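Local atomic coordinates of AxyAgu115A (Amphibacillus xylanus NBRC 15112, PDB entry 6NPS), a protein that probably acts as a family GH115 alpha-glucuronidase, a hydrolase that takes glucuronic acid side groups off xylan hemicellulose. Residues P215-D224 with L251-Y259; F193-F202 with A230-V240. The protein carries 3 engineered substitutions. All blocks are in the same frame, centred on the assembly; numbering follows the deposited sequence.

Interaction 1 of 2, residues P215-D224 with L251-Y259; sequences PAMWSARFND and LRYGEEYKY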
# COMPACT_ATOMS: atom_id res chain seq x y z
N PRO A 215 -18.68 -20.70 35.55
CA PRO A 215 -18.97 -19.29 35.85
C PRO A 215 -17.84 -18.38 35.41
O PRO A 215 -16.77 -18.81 34.96
CB PRO A 215 -19.09 -19.28 37.37
CG PRO A 215 -18.10 -20.34 37.80
CD PRO A 215 -18.15 -21.42 36.73
N ALA A 216 -18.12 -17.08 35.51
CA ALA A 216 -17.09 -16.10 35.22
C ALA A 216 -15.93 -16.26 36.21
O ALA A 216 -16.14 -16.58 37.39
CB ALA A 216 -17.67 -14.69 35.30
N MET A 217 -14.72 -16.07 35.70
CA MET A 217 -13.52 -16.41 36.45
C MET A 217 -12.36 -15.47 36.21
O MET A 217 -11.30 -15.69 36.80
CB MET A 217 -13.06 -17.84 36.10
CG MET A 217 -13.00 -18.06 34.60
SD MET A 217 -11.39 -17.94 33.76
CE MET A 217 -11.01 -19.69 33.64
N TRP A 218 -12.50 -14.42 35.39
CA TRP A 218 -11.33 -13.59 35.12
C TRP A 218 -11.00 -12.66 36.29
O TRP A 218 -9.86 -12.65 36.77
CB TRP A 218 -11.50 -12.79 33.83
CG TRP A 218 -10.98 -13.57 32.67
CD1 TRP A 218 -10.58 -14.88 32.68
CD2 TRP A 218 -10.81 -13.12 31.32
NE1 TRP A 218 -10.19 -15.27 31.43
CE2 TRP A 218 -10.31 -14.21 30.57
CE3 TRP A 218 -11.04 -11.90 30.66
CZ2 TRP A 218 -10.03 -14.12 29.21
CZ3 TRP A 218 -10.76 -11.81 29.31
CH2 TRP A 218 -10.26 -12.92 28.60
N SER A 219 -11.97 -11.85 36.73
CA SER A 219 -11.80 -10.99 37.91
C SER A 219 -12.93 -11.25 38.90
O SER A 219 -13.55 -10.32 39.46
CB SER A 219 -11.74 -9.52 37.52
OG SER A 219 -13.05 -8.98 37.47
N ALA A 220 -13.25 -12.52 39.07
CA ALA A 220 -14.36 -12.95 39.89
C ALA A 220 -13.97 -14.27 40.54
O ALA A 220 -13.16 -15.03 39.98
CB ALA A 220 -15.64 -13.14 39.07
N ARG A 221 -14.56 -14.55 41.69
CA ARG A 221 -14.38 -15.83 42.37
C ARG A 221 -15.78 -16.31 42.73
O ARG A 221 -16.38 -15.80 43.69
CB ARG A 221 -13.52 -15.68 43.63
CG ARG A 221 -12.06 -15.44 43.32
CD ARG A 221 -11.28 -15.12 44.59
NE ARG A 221 -11.71 -13.86 45.20
CZ ARG A 221 -11.55 -13.55 46.49
NH1 ARG A 221 -10.96 -14.40 47.32
NH2 ARG A 221 -11.98 -12.39 46.95
N PHE A 222 -16.26 -17.28 41.96
CA PHE A 222 -17.64 -17.72 42.09
C PHE A 222 -17.89 -18.23 43.51
O PHE A 222 -18.95 -17.95 44.08
CB PHE A 222 -17.91 -18.79 41.06
CG PHE A 222 -19.33 -19.32 41.07
CD1 PHE A 222 -20.36 -18.64 40.43
CD2 PHE A 222 -19.63 -20.51 41.75
CE1 PHE A 222 -21.67 -19.20 40.42
CE2 PHE A 222 -20.91 -21.03 41.78
CZ PHE A 222 -21.94 -20.39 41.08
N ASN A 223 -16.90 -18.91 44.11
CA ASN A 223 -17.09 -19.49 45.46
C ASN A 223 -17.06 -18.46 46.58
O ASN A 223 -17.38 -18.81 47.72
CB ASN A 223 -16.03 -20.54 45.78
CG ASN A 223 -16.15 -21.75 44.88
OD1 ASN A 223 -17.26 -22.14 44.50
ND2 ASN A 223 -15.00 -22.33 44.49
N ASP A 224 -16.70 -17.20 46.28
CA ASP A 224 -16.47 -16.18 47.29
C ASP A 224 -17.27 -14.90 47.09
O ASP A 224 -17.27 -14.06 48.01
CB ASP A 224 -14.98 -15.79 47.32
CG ASP A 224 -14.06 -16.99 47.58
OD1 ASP A 224 -13.93 -17.39 48.77
OD2 ASP A 224 -13.47 -17.52 46.61
N LEU A 251 -12.05 -27.81 42.34
CA LEU A 251 -13.09 -26.87 42.82
C LEU A 251 -12.51 -25.52 43.24
O LEU A 251 -13.08 -24.82 44.09
CB LEU A 251 -13.92 -27.50 43.94
CG LEU A 251 -14.55 -28.85 43.58
CD1 LEU A 251 -15.30 -29.44 44.79
CD2 LEU A 251 -15.49 -28.74 42.32
N ARG A 252 -11.38 -25.16 42.64
CA ARG A 252 -10.69 -23.90 42.88
C ARG A 252 -10.76 -23.06 41.61
O ARG A 252 -10.11 -23.42 40.62
CB ARG A 252 -9.23 -24.17 43.24
CG ARG A 252 -9.09 -24.79 44.64
CD ARG A 252 -9.51 -23.80 45.70
NE ARG A 252 -8.84 -24.11 46.96
CZ ARG A 252 -9.01 -23.44 48.10
NH1 ARG A 252 -9.84 -22.40 48.16
NH2 ARG A 252 -8.33 -23.81 49.18
N TYR A 253 -11.48 -21.93 41.64
CA TYR A 253 -11.48 -21.10 40.43
C TYR A 253 -10.18 -20.31 40.32
O TYR A 253 -9.46 -20.13 41.29
CB TYR A 253 -12.69 -20.18 40.41
CG TYR A 253 -13.95 -21.01 40.21
CD1 TYR A 253 -14.31 -21.46 38.94
CD2 TYR A 253 -14.71 -21.42 41.32
CE1 TYR A 253 -15.43 -22.26 38.76
CE2 TYR A 253 -15.82 -22.20 41.14
CZ TYR A 253 -16.18 -22.62 39.85
OH TYR A 253 -17.28 -23.42 39.66
N GLY A 254 -9.95 -19.76 39.11
CA GLY A 254 -8.61 -19.33 38.73
C GLY A 254 -8.04 -18.20 39.56
O GLY A 254 -6.82 -18.06 39.65
N GLU A 255 -8.89 -17.38 40.18
CA GLU A 255 -8.36 -16.26 40.96
C GLU A 255 -8.15 -16.60 42.45
O GLU A 255 -7.55 -15.79 43.18
CB GLU A 255 -9.30 -15.05 40.85
CG GLU A 255 -9.35 -14.44 39.44
CD GLU A 255 -8.13 -13.58 39.14
OE1 GLU A 255 -7.11 -14.11 38.62
OE2 GLU A 255 -8.19 -12.36 39.42
N GLU A 256 -8.62 -17.77 42.91
CA GLU A 256 -8.52 -18.08 44.35
C GLU A 256 -7.07 -18.08 44.81
O GLU A 256 -6.76 -17.49 45.86
CB GLU A 256 -9.18 -19.43 44.66
CG GLU A 256 -10.71 -19.39 44.43
CD GLU A 256 -11.48 -20.58 45.03
OE1 GLU A 256 -11.24 -20.94 46.21
OE2 GLU A 256 -12.37 -21.13 44.31
N TYR A 257 -6.17 -18.72 44.05
CA TYR A 257 -4.80 -18.91 44.54
C TYR A 257 -4.09 -17.58 44.73
O TYR A 257 -3.26 -17.42 45.64
CB TYR A 257 -4.00 -19.82 43.60
CG TYR A 257 -2.64 -20.24 44.18
CD1 TYR A 257 -1.47 -19.93 43.53
CD2 TYR A 257 -2.56 -20.97 45.36
CE1 TYR A 257 -0.23 -20.31 44.03
CE2 TYR A 257 -1.31 -21.35 45.89
CZ TYR A 257 -0.15 -21.02 45.22
OH TYR A 257 1.09 -21.39 45.72
N LYS A 258 -4.44 -16.59 43.91
CA LYS A 258 -3.81 -15.28 44.01
C LYS A 258 -3.96 -14.67 45.40
O LYS A 258 -3.06 -13.96 45.86
CB LYS A 258 -4.38 -14.34 42.94
CG LYS A 258 -3.55 -13.11 42.74
CD LYS A 258 -4.25 -12.06 41.88
CE LYS A 258 -5.76 -12.09 42.03
NZ LYS A 258 -6.40 -10.95 41.31
N TYR A 259 -5.09 -14.90 46.07
CA TYR A 259 -5.35 -14.30 47.38
C TYR A 259 -4.89 -15.17 48.54
O TYR A 259 -4.76 -14.66 49.66
CB TYR A 259 -6.85 -14.04 47.57
CG TYR A 259 -7.48 -13.07 46.58
CD1 TYR A 259 -7.65 -11.72 46.90
CD2 TYR A 259 -7.92 -13.51 45.34
CE1 TYR A 259 -8.22 -10.84 46.00
CE2 TYR A 259 -8.49 -12.63 44.43
CZ TYR A 259 -8.65 -11.30 44.77
OH TYR A 259 -9.22 -10.41 43.87
O HOH W 1 -11.68 -17.05 39.41
O HOH W 2 -9.23 -16.82 47.26
O HOH W 3 -14.05 -18.90 43.98
O HOH W 4 -11.15 -18.51 47.91
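N223 and E256 are joined by a direct hydrogen bond between the two segments. N223 ND2 gives it to E256 OE2 at 2.9 Å, on the syn side of the carboxylate. Y253 N binds the same oxygen from the opposite face of its plane. E256 OE1 is in a salt bridge with R252 NH1, so both oxygens are held. D224 OD2 lies 4.1 Å from E256 OE1; water 4 donates to both atoms, and R290 forms a salt bridge with D224. With an alanine at E256, N223 ND2 and Y253 N would probably lose their shared acceptor and R252 its carboxylate partner.

The cation-pi contact is made by R221. Its guanidinium lies flat on the Y259 ring, with CZ 3.8 Å from the ring centroid and the planes 16° apart. The chain reaches there by bending at chi3 (-65°). Water 2 links R221 NH1 to E256 O.

Apolar contacts centre on Y253. F222 CB sits over one face of its ring, and P215 CG comes within 3.4 Å of Y253 CE1. The polar N223 ND2 sits at the edge of the same ring. Y253 OH bonds to G243 O.

The contact joins the loop after strand 212-214 to the loop leading into helix 256-260 and its first turn. M242 of strand 241-242 touches P215, F222 and Y253, and helix 277-291 borders N223, L251 and R252.

Interaction 2 of 2, residues F193-F202 with A230-V240; sequences FNAEMYDHVF and ANVELADEYGV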
# COMPACT_ATOMS: atom_id res chain seq x y z
N PHE A 193 -20.56 -9.89 40.57
CA PHE A 193 -20.82 -11.27 40.16
C PHE A 193 -21.39 -12.07 41.33
O PHE A 193 -20.83 -13.08 41.77
CB PHE A 193 -19.56 -11.91 39.61
CG PHE A 193 -18.95 -11.18 38.42
CD1 PHE A 193 -18.03 -10.16 38.61
CD2 PHE A 193 -19.27 -11.56 37.13
CE1 PHE A 193 -17.45 -9.51 37.52
CE2 PHE A 193 -18.71 -10.91 36.03
CZ PHE A 193 -17.80 -9.89 36.23
N ASN A 194 -22.53 -11.60 41.84
CA ASN A 194 -23.11 -12.09 43.08
C ASN A 194 -24.36 -12.92 42.79
O ASN A 194 -24.74 -13.14 41.64
CB ASN A 194 -23.45 -10.91 44.00
CG ASN A 194 -24.34 -9.88 43.32
OD1 ASN A 194 -25.19 -10.24 42.49
ND2 ASN A 194 -24.14 -8.59 43.66
N ALA A 195 -25.00 -13.37 43.87
CA ALA A 195 -26.14 -14.28 43.72
C ALA A 195 -27.31 -13.62 43.02
O ALA A 195 -28.11 -14.31 42.37
CB ALA A 195 -26.58 -14.77 45.10
N GLU A 196 -27.46 -12.31 43.18
CA GLU A 196 -28.55 -11.59 42.51
C GLU A 196 -28.39 -11.66 41.00
O GLU A 196 -29.36 -11.93 40.27
CB GLU A 196 -28.57 -10.13 42.98
CG GLU A 196 -29.20 -9.90 44.37
CD GLU A 196 -28.73 -10.90 45.44
OE1 GLU A 196 -27.51 -10.97 45.74
OE2 GLU A 196 -29.58 -11.63 45.99
N MET A 197 -27.17 -11.44 40.53
CA MET A 197 -26.91 -11.58 39.11
C MET A 197 -27.04 -13.04 38.67
O MET A 197 -27.71 -13.33 37.67
CB MET A 197 -25.52 -11.02 38.80
CG MET A 197 -25.18 -11.00 37.32
SD MET A 197 -24.37 -12.55 36.89
CE MET A 197 -22.67 -12.13 37.26
N TYR A 198 -26.46 -13.99 39.44
CA TYR A 198 -26.40 -15.37 38.97
C TYR A 198 -27.77 -16.02 38.93
O TYR A 198 -27.95 -17.00 38.20
CB TYR A 198 -25.45 -16.23 39.83
CG TYR A 198 -24.04 -16.21 39.21
CD1 TYR A 198 -23.80 -16.85 38.00
CD2 TYR A 198 -23.00 -15.55 39.83
CE1 TYR A 198 -22.56 -16.82 37.39
CE2 TYR A 198 -21.73 -15.51 39.25
CZ TYR A 198 -21.52 -16.15 38.02
OH TYR A 198 -20.29 -16.13 37.43
N ASP A 199 -28.72 -15.52 39.72
CA ASP A 199 -30.08 -16.05 39.65
C ASP A 199 -30.63 -15.95 38.22
O ASP A 199 -31.25 -16.89 37.72
CB ASP A 199 -30.96 -15.33 40.66
CG ASP A 199 -32.31 -16.00 40.84
OD1 ASP A 199 -33.34 -15.33 40.56
OD2 ASP A 199 -32.36 -17.18 41.24
N HIS A 200 -30.34 -14.84 37.52
CA HIS A 200 -30.78 -14.72 36.11
C HIS A 200 -30.04 -15.68 35.17
O HIS A 200 -30.62 -16.20 34.20
CB HIS A 200 -30.57 -13.29 35.64
CG HIS A 200 -31.32 -12.27 36.46
ND1 HIS A 200 -32.63 -11.93 36.20
CD2 HIS A 200 -30.93 -11.53 37.52
CE1 HIS A 200 -33.02 -11.02 37.07
NE2 HIS A 200 -32.01 -10.76 37.89
N VAL A 201 -28.74 -15.87 35.41
CA VAL A 201 -27.96 -16.85 34.65
C VAL A 201 -28.52 -18.25 34.86
O VAL A 201 -28.69 -19.03 33.92
CB VAL A 201 -26.48 -16.77 35.06
CG1 VAL A 201 -25.66 -17.90 34.43
CG2 VAL A 201 -25.91 -15.44 34.68
N PHE A 202 -28.76 -18.62 36.13
CA PHE A 202 -29.28 -19.95 36.41
C PHE A 202 -30.64 -20.15 35.73
O PHE A 202 -30.93 -21.23 35.21
CB PHE A 202 -29.41 -20.20 37.91
CG PHE A 202 -28.09 -20.10 38.69
CD1 PHE A 202 -26.87 -20.39 38.09
CD2 PHE A 202 -28.11 -19.73 40.02
CE1 PHE A 202 -25.68 -20.29 38.82
CE2 PHE A 202 -26.91 -19.62 40.77
CZ PHE A 202 -25.70 -19.93 40.17
N ALA A 230 -22.83 -17.65 48.71
CA ALA A 230 -24.22 -17.58 48.22
C ALA A 230 -24.38 -18.00 46.75
O ALA A 230 -25.45 -18.49 46.37
CB ALA A 230 -24.79 -16.18 48.45
N ASN A 231 -23.37 -17.82 45.88
CA ASN A 231 -23.54 -18.28 44.49
C ASN A 231 -23.60 -19.81 44.43
O ASN A 231 -24.45 -20.41 43.74
CB ASN A 231 -22.39 -17.80 43.57
CG ASN A 231 -22.34 -16.30 43.38
OD1 ASN A 231 -23.36 -15.61 43.44
ND2 ASN A 231 -21.13 -15.77 43.15
N VAL A 232 -22.65 -20.45 45.11
CA VAL A 232 -22.58 -21.90 45.19
C VAL A 232 -23.86 -22.45 45.81
O VAL A 232 -24.42 -23.45 45.33
CB VAL A 232 -21.35 -22.28 46.02
CG1 VAL A 232 -21.28 -23.76 46.24
CG2 VAL A 232 -20.11 -21.79 45.34
N GLU A 233 -24.31 -21.84 46.90
CA GLU A 233 -25.49 -22.37 47.57
C GLU A 233 -26.71 -22.27 46.65
O GLU A 233 -27.48 -23.22 46.56
CB GLU A 233 -25.73 -21.63 48.89
CG GLU A 233 -24.65 -21.85 49.93
CD GLU A 233 -24.68 -20.81 51.07
OE1 GLU A 233 -24.04 -21.06 52.12
OE2 GLU A 233 -25.33 -19.75 50.93
N LEU A 234 -26.84 -21.16 45.91
CA LEU A 234 -27.99 -20.97 45.02
C LEU A 234 -27.95 -21.96 43.86
O LEU A 234 -28.98 -22.55 43.51
CB LEU A 234 -28.02 -19.52 44.50
CG LEU A 234 -29.25 -19.08 43.68
CD1 LEU A 234 -30.53 -19.28 44.53
CD2 LEU A 234 -29.16 -17.65 43.17
N ALA A 235 -26.78 -22.15 43.24
CA ALA A 235 -26.69 -23.14 42.17
C ALA A 235 -27.14 -24.51 42.65
O ALA A 235 -27.93 -25.20 41.99
CB ALA A 235 -25.25 -23.22 41.63
N ASP A 236 -26.63 -24.92 43.80
CA ASP A 236 -26.94 -26.23 44.36
C ASP A 236 -28.43 -26.36 44.68
O ASP A 236 -29.01 -27.42 44.48
CB ASP A 236 -26.10 -26.44 45.61
CG ASP A 236 -26.44 -27.72 46.32
OD1 ASP A 236 -25.98 -28.79 45.85
OD2 ASP A 236 -27.16 -27.64 47.34
N GLU A 237 -29.05 -25.29 45.17
CA GLU A 237 -30.50 -25.29 45.39
C GLU A 237 -31.28 -25.55 44.09
O GLU A 237 -32.22 -26.35 44.05
CB GLU A 237 -30.91 -23.96 46.01
CG GLU A 237 -32.32 -23.91 46.50
CD GLU A 237 -32.66 -22.64 47.24
OE1 GLU A 237 -31.96 -21.61 47.04
OE2 GLU A 237 -33.62 -22.67 48.04
N TYR A 238 -30.90 -24.87 43.01
CA TYR A 238 -31.58 -25.07 41.75
C TYR A 238 -31.17 -26.36 41.05
O TYR A 238 -31.81 -26.73 40.06
CB TYR A 238 -31.28 -23.91 40.81
CG TYR A 238 -32.05 -22.62 41.04
CD1 TYR A 238 -33.46 -22.62 41.09
CD2 TYR A 238 -31.39 -21.41 41.15
CE1 TYR A 238 -34.16 -21.44 41.26
CE2 TYR A 238 -32.07 -20.24 41.33
CZ TYR A 238 -33.45 -20.24 41.39
OH TYR A 238 -34.12 -19.05 41.57
N GLY A 239 -30.10 -27.03 41.49
CA GLY A 239 -29.60 -28.16 40.73
C GLY A 239 -28.84 -27.77 39.48
O GLY A 239 -28.74 -28.59 38.56
N VAL A 240 -28.31 -26.55 39.40
CA VAL A 240 -27.32 -26.21 38.39
C VAL A 240 -25.99 -26.82 38.83
O VAL A 240 -25.45 -26.46 39.87
CB VAL A 240 -27.20 -24.69 38.22
CG1 VAL A 240 -26.01 -24.32 37.29
CG2 VAL A 240 -28.52 -24.12 37.70
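F202 fits as a knob into a hole formed by N231, L234, A235 and Y238. This is the tight part of the contact. F202 CZ lies 3.6 Å from A235 CB, and A235 CA is over one face of the ring. L234 CG and N231 O meet the ring at its edge. V240 CG2 packs against F202 CB at 4.0 Å. V240 follows G239, the C-prime residue of a Schellman motif that ends helix 230-238.

N231 closes the other end of the contact. Its ND2 donates to F193 O at 3.0 Å, with an N-H...O angle of 152°. The N231 side chain crosses that of Y198 at about a right angle.

The more open side is lighter. A195 CB and A230 CB are 4.1 Å apart, and L234 CD2 lies 3.6 Å from A195 O. All three residues are partly exposed. D199 is also partly exposed, but it is firmly held. Y238 OH donates to the syn lone pair of D199 OD2 at 2.6 Å. D199 CG is anti to the backbone N (chi1 -169°), which turns the carboxylate to the tyrosine. K38 forms a salt bridge with D199 OD1.

The axes of helices 195-202 and 230-238 approach to 9.3 Å and cross at -28°. L213 of strand 212-214 touches F202 and V240, while helix 30-47 packs on L234 and Y238.

Overall arrangement
The centres of interactions 1 and 2 are about 15 Å apart, and their segments alternate along the chain: 193-202, 215-224, 230-240, 251-259. All four belong to the GH115 catalytic region, which has a TIM-barrel fold. Strands 212-214 and 241-242 are neighbours in its parallel sheet. Helix 195-207 leads to strand 212-214. The loop after that strand leads to helix 230-238, which ends just before strand 241-242. Interaction 2 thus pairs the helices that precede these two strands, and interaction 1 joins chain that follows them. The contacts touch through probable hydrogen bonds from A216 N to Y198 OH and from N231 ND2 to F222 O, tying loop 215-224 to the helix pair.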